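Local coordinates for protein lamina-associated polypeptide 2 isoforms alpha/zeta (Mus musculus, PDB 2V0X) that pairs two copies of its chain into a dimer rich in long helices and, as a lamina-associated chromosomal protein, probably works together with lamin A and chromatin, at residues 40-45 with 172-177; 52-57 with 180-185; 190-195 with 212-217; 206-211 with 224-229. The protein carries 2 engineered substitutions. One frame throughout, in Å; residues are numbered along the deposited sequence. Where two conformers were deposited one is given.

Interaction 1 of 4, residues 40-45 with 172-177; sequences LKVVEE and AAFDEV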
# COMPACT_ATOMS: atom_id res chain seq x y z
N LEU B 40 11.17 6.05 9.22
CA LEU B 40 11.57 4.87 9.98
C LEU B 40 10.82 4.76 11.30
O LEU B 40 10.43 3.66 11.71
CB LEU B 40 13.08 4.88 10.25
CG LEU B 40 13.98 4.17 9.24
CD1 LEU B 40 13.62 4.54 7.80
CD2 LEU B 40 15.44 4.50 9.55
N LYS B 41 10.62 5.89 11.97
CA LYS B 41 9.90 5.92 13.24
C LYS B 41 8.48 5.38 13.07
O LYS B 41 8.06 4.50 13.83
CB LYS B 41 9.81 7.35 13.80
CG LYS B 41 11.08 7.85 14.45
CD LYS B 41 10.87 9.25 15.02
CE LYS B 41 12.12 9.77 15.72
NZ LYS B 41 12.54 8.89 16.85
N VAL B 42 7.74 5.91 12.10
CA VAL B 42 6.38 5.45 11.87
C VAL B 42 6.31 3.95 11.57
O VAL B 42 5.50 3.25 12.16
CB VAL B 42 5.61 6.32 10.81
CG1 VAL B 42 6.53 6.76 9.71
CG2 VAL B 42 4.43 5.55 10.23
N VAL B 43 7.18 3.46 10.69
CA VAL B 43 7.19 2.04 10.36
C VAL B 43 7.46 1.22 11.64
O VAL B 43 6.70 0.31 11.96
CB VAL B 43 8.25 1.71 9.26
CG1 VAL B 43 8.33 0.22 9.03
CG2 VAL B 43 7.89 2.41 7.95
N GLU B 44 8.46 1.62 12.42
CA GLU B 44 8.81 0.91 13.65
C GLU B 44 7.70 0.96 14.72
O GLU B 44 7.51 -0.02 15.45
CB GLU B 44 10.11 1.45 14.23
CG GLU B 44 10.63 0.67 15.44
CD GLU B 44 11.82 1.33 16.11
OE1 GLU B 44 12.46 2.22 15.49
OE2 GLU B 44 12.12 0.96 17.27
N GLU B 45 6.98 2.07 14.80
CA GLU B 45 5.88 2.20 15.76
C GLU B 45 4.77 1.21 15.46
O GLU B 45 4.21 0.61 16.38
CB GLU B 45 5.30 3.62 15.75
CG GLU B 45 6.21 4.68 16.34
CD GLU B 45 5.65 6.08 16.18
OE1 GLU B 45 4.56 6.35 16.73
OE2 GLU B 45 6.31 6.91 15.52
N ALA B 172 -0.19 13.20 3.41
CA ALA B 172 -0.72 12.02 2.72
C ALA B 172 0.38 10.96 2.55
O ALA B 172 0.15 9.76 2.78
CB ALA B 172 -1.30 12.41 1.37
N ALA B 173 1.59 11.40 2.20
CA ALA B 173 2.71 10.49 2.01
C ALA B 173 3.03 9.75 3.32
O ALA B 173 3.37 8.56 3.31
CB ALA B 173 3.93 11.27 1.50
N PHE B 174 2.94 10.44 4.46
CA PHE B 174 3.20 9.78 5.74
C PHE B 174 2.07 8.79 6.08
O PHE B 174 2.32 7.73 6.64
CB PHE B 174 3.43 10.79 6.87
CG PHE B 174 4.83 11.30 6.91
CD1 PHE B 174 5.26 12.28 6.01
CD2 PHE B 174 5.77 10.73 7.75
CE1 PHE B 174 6.60 12.67 5.95
CE2 PHE B 174 7.11 11.10 7.70
CZ PHE B 174 7.52 12.08 6.79
N ASP B 175 0.84 9.12 5.71
CA ASP B 175 -0.29 8.21 5.94
C ASP B 175 -0.14 6.95 5.05
O ASP B 175 -0.46 5.84 5.48
CB ASP B 175 -1.61 8.94 5.71
CG ASP B 175 -1.93 9.96 6.83
OD1 ASP B 175 -1.45 9.78 7.97
OD2 ASP B 175 -2.63 10.95 6.57
N GLU B 176 0.37 7.13 3.83
CA GLU B 176 0.59 6.02 2.89
C GLU B 176 1.65 5.09 3.47
O GLU B 176 1.52 3.86 3.44
CB GLU B 176 1.06 6.52 1.52
CG GLU B 176 0.10 7.49 0.86
CD GLU B 176 0.57 8.00 -0.49
OE1 GLU B 176 1.70 8.53 -0.59
OE2 GLU B 176 -0.21 7.90 -1.46
N VAL B 177 2.70 5.69 4.03
CA VAL B 177 3.80 4.94 4.65
C VAL B 177 3.23 4.11 5.82
O VAL B 177 3.57 2.94 6.00
CB VAL B 177 4.91 5.91 5.18
CG1 VAL B 177 5.91 5.17 6.11
CG2 VAL B 177 5.70 6.51 4.00

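Interaction 2 of 4, residues 52-57 with 180-185; sequences RQLPSV and SACAMG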
# COMPACT_ATOMS: atom_id res chain seq x y z
N ARG B 52 -3.03 -5.93 15.12
CA ARG B 52 -3.87 -4.81 15.55
C ARG B 52 -4.77 -4.31 14.42
O ARG B 52 -4.46 -4.44 13.24
CB ARG B 52 -2.99 -3.68 16.10
CG ARG B 52 -3.61 -2.27 16.05
CD ARG B 52 -2.92 -1.28 16.99
NE ARG B 52 -1.46 -1.43 17.05
CZ ARG B 52 -0.62 -1.12 16.06
NH1 ARG B 52 -1.07 -0.63 14.91
NH2 ARG B 52 0.68 -1.30 16.23
N GLN B 53 -5.91 -3.77 14.82
CA GLN B 53 -6.90 -3.23 13.89
C GLN B 53 -6.32 -2.03 13.14
O GLN B 53 -5.57 -1.24 13.71
CB GLN B 53 -8.14 -2.81 14.68
CG GLN B 53 -9.36 -2.54 13.85
CD GLN B 53 -10.62 -2.56 14.69
OE1 GLN B 53 -11.51 -3.39 14.48
NE2 GLN B 53 -10.68 -1.68 15.68
N LEU B 54 -6.70 -1.90 11.88
CA LEU B 54 -6.22 -0.81 11.04
C LEU B 54 -6.92 0.53 11.25
O LEU B 54 -8.13 0.58 11.42
CB LEU B 54 -6.37 -1.21 9.58
CG LEU B 54 -5.57 -2.45 9.17
CD1 LEU B 54 -5.92 -2.86 7.76
CD2 LEU B 54 -4.10 -2.16 9.29
N PRO B 55 -6.16 1.64 11.27
CA PRO B 55 -6.78 2.97 11.45
C PRO B 55 -7.66 3.29 10.23
O PRO B 55 -7.38 2.84 9.11
CB PRO B 55 -5.58 3.91 11.53
CG PRO B 55 -4.52 3.20 10.78
CD PRO B 55 -4.69 1.77 11.25
N SER B 56 -8.73 4.03 10.46
CA SER B 56 -9.65 4.40 9.40
C SER B 56 -9.16 5.59 8.58
O SER B 56 -8.45 6.46 9.08
CB SER B 56 -11.02 4.72 10.02
OG SER B 56 -11.96 5.11 9.03
N VAL B 57 -9.55 5.62 7.31
CA VAL B 57 -9.19 6.72 6.42
C VAL B 57 -10.48 7.36 5.91
O VAL B 57 -10.43 8.34 5.17
CB VAL B 57 -8.37 6.23 5.18
CG1 VAL B 57 -6.95 5.90 5.56
CG2 VAL B 57 -9.05 5.05 4.55
N SER B 180 1.14 1.18 4.53
CA SER B 180 2.06 0.17 3.98
C SER B 180 2.72 -0.64 5.10
O SER B 180 2.89 -1.85 4.97
CB SER B 180 3.15 0.84 3.13
OG SER B 180 2.62 1.41 1.94
N ALA B 181 3.08 0.04 6.19
CA ALA B 181 3.72 -0.62 7.32
C ALA B 181 2.75 -1.61 7.96
O ALA B 181 3.15 -2.72 8.31
CB ALA B 181 4.21 0.41 8.35
N CYS B 182 1.48 -1.25 8.02
CA CYS B 182 0.44 -2.10 8.59
C CYS B 182 0.28 -3.35 7.74
O CYS B 182 0.17 -4.47 8.26
CB CYS B 182 -0.90 -1.35 8.68
SG CYS B 182 -0.99 -0.09 10.00
N ALA B 183 0.26 -3.16 6.42
CA ALA B 183 0.11 -4.27 5.47
C ALA B 183 1.27 -5.24 5.64
O ALA B 183 1.08 -6.45 5.67
CB ALA B 183 0.07 -3.74 4.04
N MSE B 184 2.48 -4.69 5.71
CA MSE B 184 3.69 -5.48 5.90
C MSE B 184 3.62 -6.22 7.25
O MSE B 184 4.03 -7.37 7.34
CB MSE B 184 4.91 -4.56 5.85
CG MSE B 184 5.25 -4.07 4.42
SE MSE B 184 6.20 -2.37 4.41
CE MSE B 184 8.01 -3.01 4.49
N GLY B 185 3.14 -5.55 8.28
CA GLY B 185 2.99 -6.19 9.58
C GLY B 185 2.00 -7.35 9.49
O GLY B 185 2.26 -8.43 10.00

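Interaction 3 of 4, residues 190-195 with 212-217; sequences GRRYLW and APFKGG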
# COMPACT_ATOMS: atom_id res chain seq x y z
N GLY B 190 0.71 -13.22 9.29
CA GLY B 190 0.20 -14.38 8.60
C GLY B 190 1.29 -15.43 8.41
O GLY B 190 1.07 -16.62 8.69
N ARG B 191 2.47 -14.99 7.99
CA ARG B 191 3.58 -15.91 7.75
C ARG B 191 4.16 -16.52 9.02
O ARG B 191 4.69 -17.63 8.98
CB ARG B 191 4.68 -15.25 6.88
CG ARG B 191 4.21 -14.93 5.45
CD ARG B 191 5.28 -14.19 4.65
NE ARG B 191 6.46 -15.01 4.37
CZ ARG B 191 7.71 -14.63 4.61
NH1 ARG B 191 7.96 -13.44 5.13
NH2 ARG B 191 8.72 -15.43 4.27
N ARG B 192 4.11 -15.79 10.13
CA ARG B 192 4.60 -16.36 11.39
C ARG B 192 3.73 -17.59 11.74
O ARG B 192 4.25 -18.66 12.02
CB ARG B 192 4.54 -15.33 12.51
CG ARG B 192 5.69 -14.34 12.47
CD ARG B 192 5.56 -13.38 13.62
NE ARG B 192 6.72 -12.50 13.69
CZ ARG B 192 6.89 -11.58 14.64
NH1 ARG B 192 5.97 -11.44 15.57
NH2 ARG B 192 7.96 -10.80 14.63
N TYR B 193 2.41 -17.45 11.63
CA TYR B 193 1.50 -18.56 11.91
C TYR B 193 1.74 -19.70 10.92
O TYR B 193 1.77 -20.87 11.30
CB TYR B 193 0.04 -18.12 11.82
CG TYR B 193 -0.45 -17.39 13.04
CD1 TYR B 193 -0.54 -16.00 13.06
CD2 TYR B 193 -0.84 -18.09 14.19
CE1 TYR B 193 -1.01 -15.32 14.19
CE2 TYR B 193 -1.31 -17.44 15.32
CZ TYR B 193 -1.39 -16.05 15.31
OH TYR B 193 -1.87 -15.40 16.43
N LEU B 194 1.95 -19.34 9.66
CA LEU B 194 2.17 -20.34 8.64
C LEU B 194 3.44 -21.16 8.84
O LEU B 194 3.41 -22.38 8.65
CB LEU B 194 2.20 -19.69 7.27
CG LEU B 194 2.38 -20.67 6.11
CD1 LEU B 194 1.14 -21.59 5.98
CD2 LEU B 194 2.59 -19.86 4.83
N TRP B 195 4.54 -20.50 9.18
CA TRP B 195 5.82 -21.18 9.38
C TRP B 195 6.00 -21.89 10.72
O TRP B 195 6.80 -22.82 10.82
CB TRP B 195 7.00 -20.23 9.09
CG TRP B 195 7.17 -20.03 7.64
CD1 TRP B 195 6.63 -19.02 6.88
CD2 TRP B 195 7.83 -20.91 6.72
NE1 TRP B 195 6.90 -19.23 5.55
CE2 TRP B 195 7.64 -20.38 5.42
CE3 TRP B 195 8.56 -22.09 6.86
CZ2 TRP B 195 8.15 -20.99 4.27
CZ3 TRP B 195 9.07 -22.71 5.72
CH2 TRP B 195 8.86 -22.16 4.43
N ALA B 212 5.84 -11.27 19.22
CA ALA B 212 7.01 -10.43 19.35
C ALA B 212 6.92 -9.25 18.39
O ALA B 212 6.11 -9.26 17.44
CB ALA B 212 8.27 -11.25 19.03
N PRO B 213 7.66 -8.18 18.67
CA PRO B 213 7.65 -7.00 17.79
C PRO B 213 8.31 -7.44 16.49
O PRO B 213 9.14 -8.34 16.49
CB PRO B 213 8.56 -6.03 18.54
CG PRO B 213 8.29 -6.38 19.99
CD PRO B 213 8.34 -7.88 19.95
N PHE B 214 7.91 -6.85 15.37
CA PHE B 214 8.55 -7.20 14.11
C PHE B 214 9.63 -6.15 13.88
O PHE B 214 9.37 -4.95 14.02
CB PHE B 214 7.56 -7.16 12.96
CG PHE B 214 8.19 -7.38 11.62
CD1 PHE B 214 9.04 -8.46 11.41
CD2 PHE B 214 7.90 -6.54 10.55
CE1 PHE B 214 9.59 -8.70 10.16
CE2 PHE B 214 8.44 -6.78 9.29
CZ PHE B 214 9.28 -7.85 9.09
N LYS B 215 10.80 -6.59 13.46
CA LYS B 215 11.90 -5.66 13.24
C LYS B 215 12.44 -5.60 11.82
O LYS B 215 13.37 -4.85 11.55
CB LYS B 215 13.05 -6.01 14.20
CG LYS B 215 12.66 -6.02 15.68
CD LYS B 215 12.09 -4.67 16.13
CE LYS B 215 13.11 -3.55 15.99
NZ LYS B 215 12.52 -2.22 16.33
N GLY B 216 11.84 -6.38 10.91
CA GLY B 216 12.32 -6.39 9.54
C GLY B 216 13.50 -7.34 9.45
O GLY B 216 14.02 -7.78 10.47
N GLY B 217 13.91 -7.70 8.23
CA GLY B 217 15.04 -8.60 8.07
C GLY B 217 14.59 -10.05 8.08
O GLY B 217 14.67 -10.75 7.06

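Interaction 4 of 4, residues 206-211 with 224-229; sequences KNKLTV and VHKVIK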
# COMPACT_ATOMS: atom_id res chain seq x y z
N LYS B 206 6.05 -20.78 20.61
CA LYS B 206 5.34 -20.36 19.41
C LYS B 206 4.53 -19.10 19.68
O LYS B 206 4.41 -18.23 18.82
CB LYS B 206 4.37 -21.45 18.94
CG LYS B 206 5.03 -22.67 18.31
CD LYS B 206 3.96 -23.66 17.84
CE LYS B 206 4.59 -24.80 17.05
NZ LYS B 206 3.58 -25.63 16.36
N ASN B 207 3.92 -19.05 20.86
CA ASN B 207 3.12 -17.90 21.23
C ASN B 207 4.04 -16.68 21.32
O ASN B 207 3.76 -15.64 20.73
CB ASN B 207 2.42 -18.14 22.57
CG ASN B 207 1.35 -19.23 22.51
OD1 ASN B 207 0.85 -19.67 23.54
ND2 ASN B 207 0.99 -19.66 21.31
N LYS B 208 5.15 -16.84 22.03
CA LYS B 208 6.14 -15.78 22.21
C LYS B 208 6.67 -15.23 20.87
O LYS B 208 6.70 -14.02 20.67
CB LYS B 208 7.30 -16.30 23.05
CG LYS B 208 8.25 -15.24 23.56
CD LYS B 208 9.31 -15.86 24.47
CE LYS B 208 10.18 -14.80 25.14
NZ LYS B 208 9.39 -13.87 26.00
N LEU B 209 7.08 -16.11 19.97
CA LEU B 209 7.61 -15.70 18.68
C LEU B 209 6.57 -14.98 17.82
O LEU B 209 6.87 -14.01 17.12
CB LEU B 209 8.16 -16.91 17.92
CG LEU B 209 9.43 -17.55 18.49
CD1 LEU B 209 9.69 -18.79 17.71
CD2 LEU B 209 10.64 -16.62 18.40
N THR B 210 5.34 -15.47 17.87
CA THR B 210 4.24 -14.89 17.11
C THR B 210 3.84 -13.46 17.52
O THR B 210 3.48 -12.67 16.66
CB THR B 210 3.00 -15.81 17.19
OG1 THR B 210 3.31 -17.06 16.56
CG2 THR B 210 1.80 -15.18 16.49
N VAL B 211 3.88 -13.15 18.82
CA VAL B 211 3.47 -11.81 19.30
C VAL B 211 4.62 -10.82 19.50
O VAL B 211 4.42 -9.68 19.91
CB VAL B 211 2.64 -11.90 20.61
CG1 VAL B 211 1.45 -12.83 20.42
CG2 VAL B 211 3.52 -12.38 21.76
N VAL B 224 13.87 -14.36 18.21
CA VAL B 224 14.29 -15.74 17.98
C VAL B 224 15.37 -16.30 18.92
O VAL B 224 15.19 -17.37 19.51
CB VAL B 224 14.69 -15.96 16.48
CG1 VAL B 224 15.97 -15.21 16.15
CG2 VAL B 224 14.81 -17.43 16.17
N HIS B 225 16.45 -15.54 19.11
CA HIS B 225 17.58 -15.95 19.96
C HIS B 225 17.22 -16.17 21.43
O HIS B 225 17.94 -16.85 22.16
CB HIS B 225 18.71 -14.93 19.86
CG HIS B 225 19.10 -14.60 18.45
ND1 HIS B 225 18.63 -13.48 17.79
CD2 HIS B 225 19.92 -15.23 17.57
CE1 HIS B 225 19.14 -13.44 16.57
NE2 HIS B 225 19.93 -14.50 16.42
N LYS B 226 16.11 -15.57 21.87
CA LYS B 226 15.65 -15.71 23.25
C LYS B 226 14.99 -17.07 23.46
O LYS B 226 14.64 -17.43 24.59
CB LYS B 226 14.67 -14.58 23.60
CG LYS B 226 15.26 -13.18 23.49
CD LYS B 226 14.23 -12.09 23.76
CE LYS B 226 13.64 -12.21 25.16
NZ LYS B 226 14.67 -12.06 26.23
N VAL B 227 14.82 -17.83 22.39
CA VAL B 227 14.20 -19.15 22.51
C VAL B 227 15.00 -20.25 21.80
O VAL B 227 15.03 -21.39 22.26
CB VAL B 227 12.71 -19.11 22.04
CG1 VAL B 227 12.61 -19.06 20.53
CG2 VAL B 227 11.95 -20.28 22.62
N ILE B 228 15.68 -19.89 20.71
CA ILE B 228 16.49 -20.85 19.96
C ILE B 228 17.86 -20.25 19.62
O ILE B 228 17.94 -19.21 18.95
CB ILE B 228 15.81 -21.27 18.63
CG1 ILE B 228 14.41 -21.84 18.90
CG2 ILE B 228 16.65 -22.33 17.93
CD1 ILE B 228 13.57 -22.04 17.65
N LYS B 229 18.93 -20.88 20.10
CA LYS B 229 20.28 -20.41 19.83
C LYS B 229 20.66 -20.81 18.41
O LYS B 229 20.11 -21.77 17.85
CB LYS B 229 21.29 -20.98 20.84
CG LYS B 229 21.75 -22.42 20.56
CD LYS B 229 22.79 -22.94 21.56
CE LYS B 229 24.19 -22.33 21.37
NZ LYS B 229 24.39 -21.01 22.05

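Interaction 1 of 4, residues 40-45 with 172-177
V177 holds CG1 opposite its backbone N (chi1 167°), which puts that one methyl between V42 and V43 of the facing helix. V42 answers with CG1 at a chi1 of 37°, somewhat short of a staggered position, and V43 contributes CG2, the branch lying beside its own backbone N. The motif is plain helix-on-helix packing: the short helix 35-46 lies on the long helix 152-196, one of the two long helices in this dimerization domain. The two axes pass 10.1 Å apart and run in the same general sense, inclined by 35°. At this separation the gap is bridged by side chains, and three valines do most of the work. The V43 side chain meets V177 at about a right angle, with V43 CG2 3.9 Å from V177 CG1, while V42 comes in obliquely.

One turn back, F174 comes up beside V42. The F174 side chain also touches L35, S38 and I39 of the short helix, and V177 touches I39 too. No hydrogen bond crosses between the segments; the contact is apolar and largely buried.

Helix 152-196 has other neighbours here as well. A172 packs on I123 and T127 of helix 100-146, whereas A173 meets A124 and V177 meets L121, both of the second subunit. V177 therefore serves the small helix and the dimer at once. Its CG1 lies 4.0 Å from V42 CG1, and that same V42 methyl stands 4.5 Å from F174 CD2, approaching the ring obliquely.

Interaction 2 of 4, residues 52-57 with 180-185
C182 meets L54 with the very first atom of its side chain. CB points at the loop, and L54 CD2 sits only 3.4 Å from it, closer than two carbons usually come, so the fit at this point is tight. One bond further out, SG lies beside the backbone N with chi1 at -74°, and this turn keeps it on the loop side. There it touches the same leucine methyl, SG to L54 CD2 being 3.8 Å, and it also comes near the next residue, with P55 CD 4.3 Å from C182 SG.

The loop 52-57 follows helix 35-46 and, from Q53 to S56, runs in an extended, polyproline II-like conformation across the long helix 152-196. L54 works on two helices at once: besides C182 it packs on E115 and A116 of helix 100-146, so it touches both long helices of its own chain. R52 turns to E46 instead, and its NH1 makes a salt bridge to that carboxylate. On helix 152-196, A181 O accepts a hydrogen bond from W47 NE1, while A183 packs on A117 of the second subunit and M184, a selenomethionine, on Y114 of that subunit.

Interaction 3 of 4, residues 190-195 with 212-217
A212 gives its carbonyl to R192: NH1 donates to A212 O over 2.9 Å along a nearly straight line, 170° at the hydrogen. The oxygen lies in the guanidinium plane, but the nitrogen sits 42° above the carbonyl plane. At P213, R192 NH2 makes a weak hydrogen bond to P213 O, 3.3 Å long. R192 gets there on an extended chain from CG to NE, and its strongest partner lies further on, L219 O, bonded by NE; NH1 also holds T210 O. The guanidinium thus gathers carbonyls from the end of helix 203-211, from the residues just after it and from further along the loop.

F214 comes next, its CB 4.0 Å from R192 NH2. G216 then folds back, placing its N 3.3 Å above the plane of the F214 ring, over the centre. Both G216 and G217 have positive phi, where a CB would strike the preceding carbonyl. A leucine in place of R192 would probably leave the T210, A212, P213 and L219 carbonyls without this donor and let the loop shift.

The loop lies between helix 152-196 and W47, just past the end of helix 35-46, which F214 meets by ring and backbone. The second subunit borders it too: F214 packs on its Y114, and K215 O accepts from its R70.

Interaction 4 of 4, residues 206-211 with 224-229
L209 and V227 reach toward each other tip to tip, with L209 CD2 3.8 Å from V227 CG1 and L209 CD1 not much further from the same methyl. L209 CD2 also rests on the backbone of the other segment, 3.8 Å from V224 CA. V227 presents CG1 by holding it between its own backbone N and carbonyl carbon (chi1 76°). To one side the two lysines meet near their ends, K208 CE lying 4.3 Å from K226 CE.

Further out, the backbone shapes both segments. The 3-10 turn 224-226 bends the chain over L209, and V224 O accepts from both V227 N and I228 N, which sets V227 in place. In the helix that carries L209, T210 OG1 and T210 N both reach K206 O, from opposite faces of its plane. L209 is further enclosed by F220, E223 and L196, and by I81 of the second subunit; V224 packs on D78 of that subunit. With an alanine at L209, the V227 methyl and the 3-10 turn would probably lose their contact with this helix, opening a gap beside L196 and F220.

No hydrogen bond joins the segments, so the tail is held here by apolar contact. On the exposed side K208 NZ and K226 NZ stand 5.6 Å apart, a like-charge approach likely to be softened by solvent and, weakly, by E223.

How the interactions relate
Interactions 1, 2 and 3 follow one another along helix 152-196, and interaction 4 lies beyond them on the next helix, 203-211. Interactions 1 and 2 are neighbours with centres about 10 Å apart, and V43 CA touches A181 CB at 4.0 Å. Interactions 3 and 4 are equally near, centre to centre: Y193 CZ comes within 3.5 Å of T210 CG2, so the helix carrying interaction 4 leans on the long one. A weak ion pair from E44 to K215 links interaction 1 to interaction 3, whose centres are about 19 Å apart. All four border the second subunit, consistent with a dimerization domain whose small helices and tail pack against both subunits.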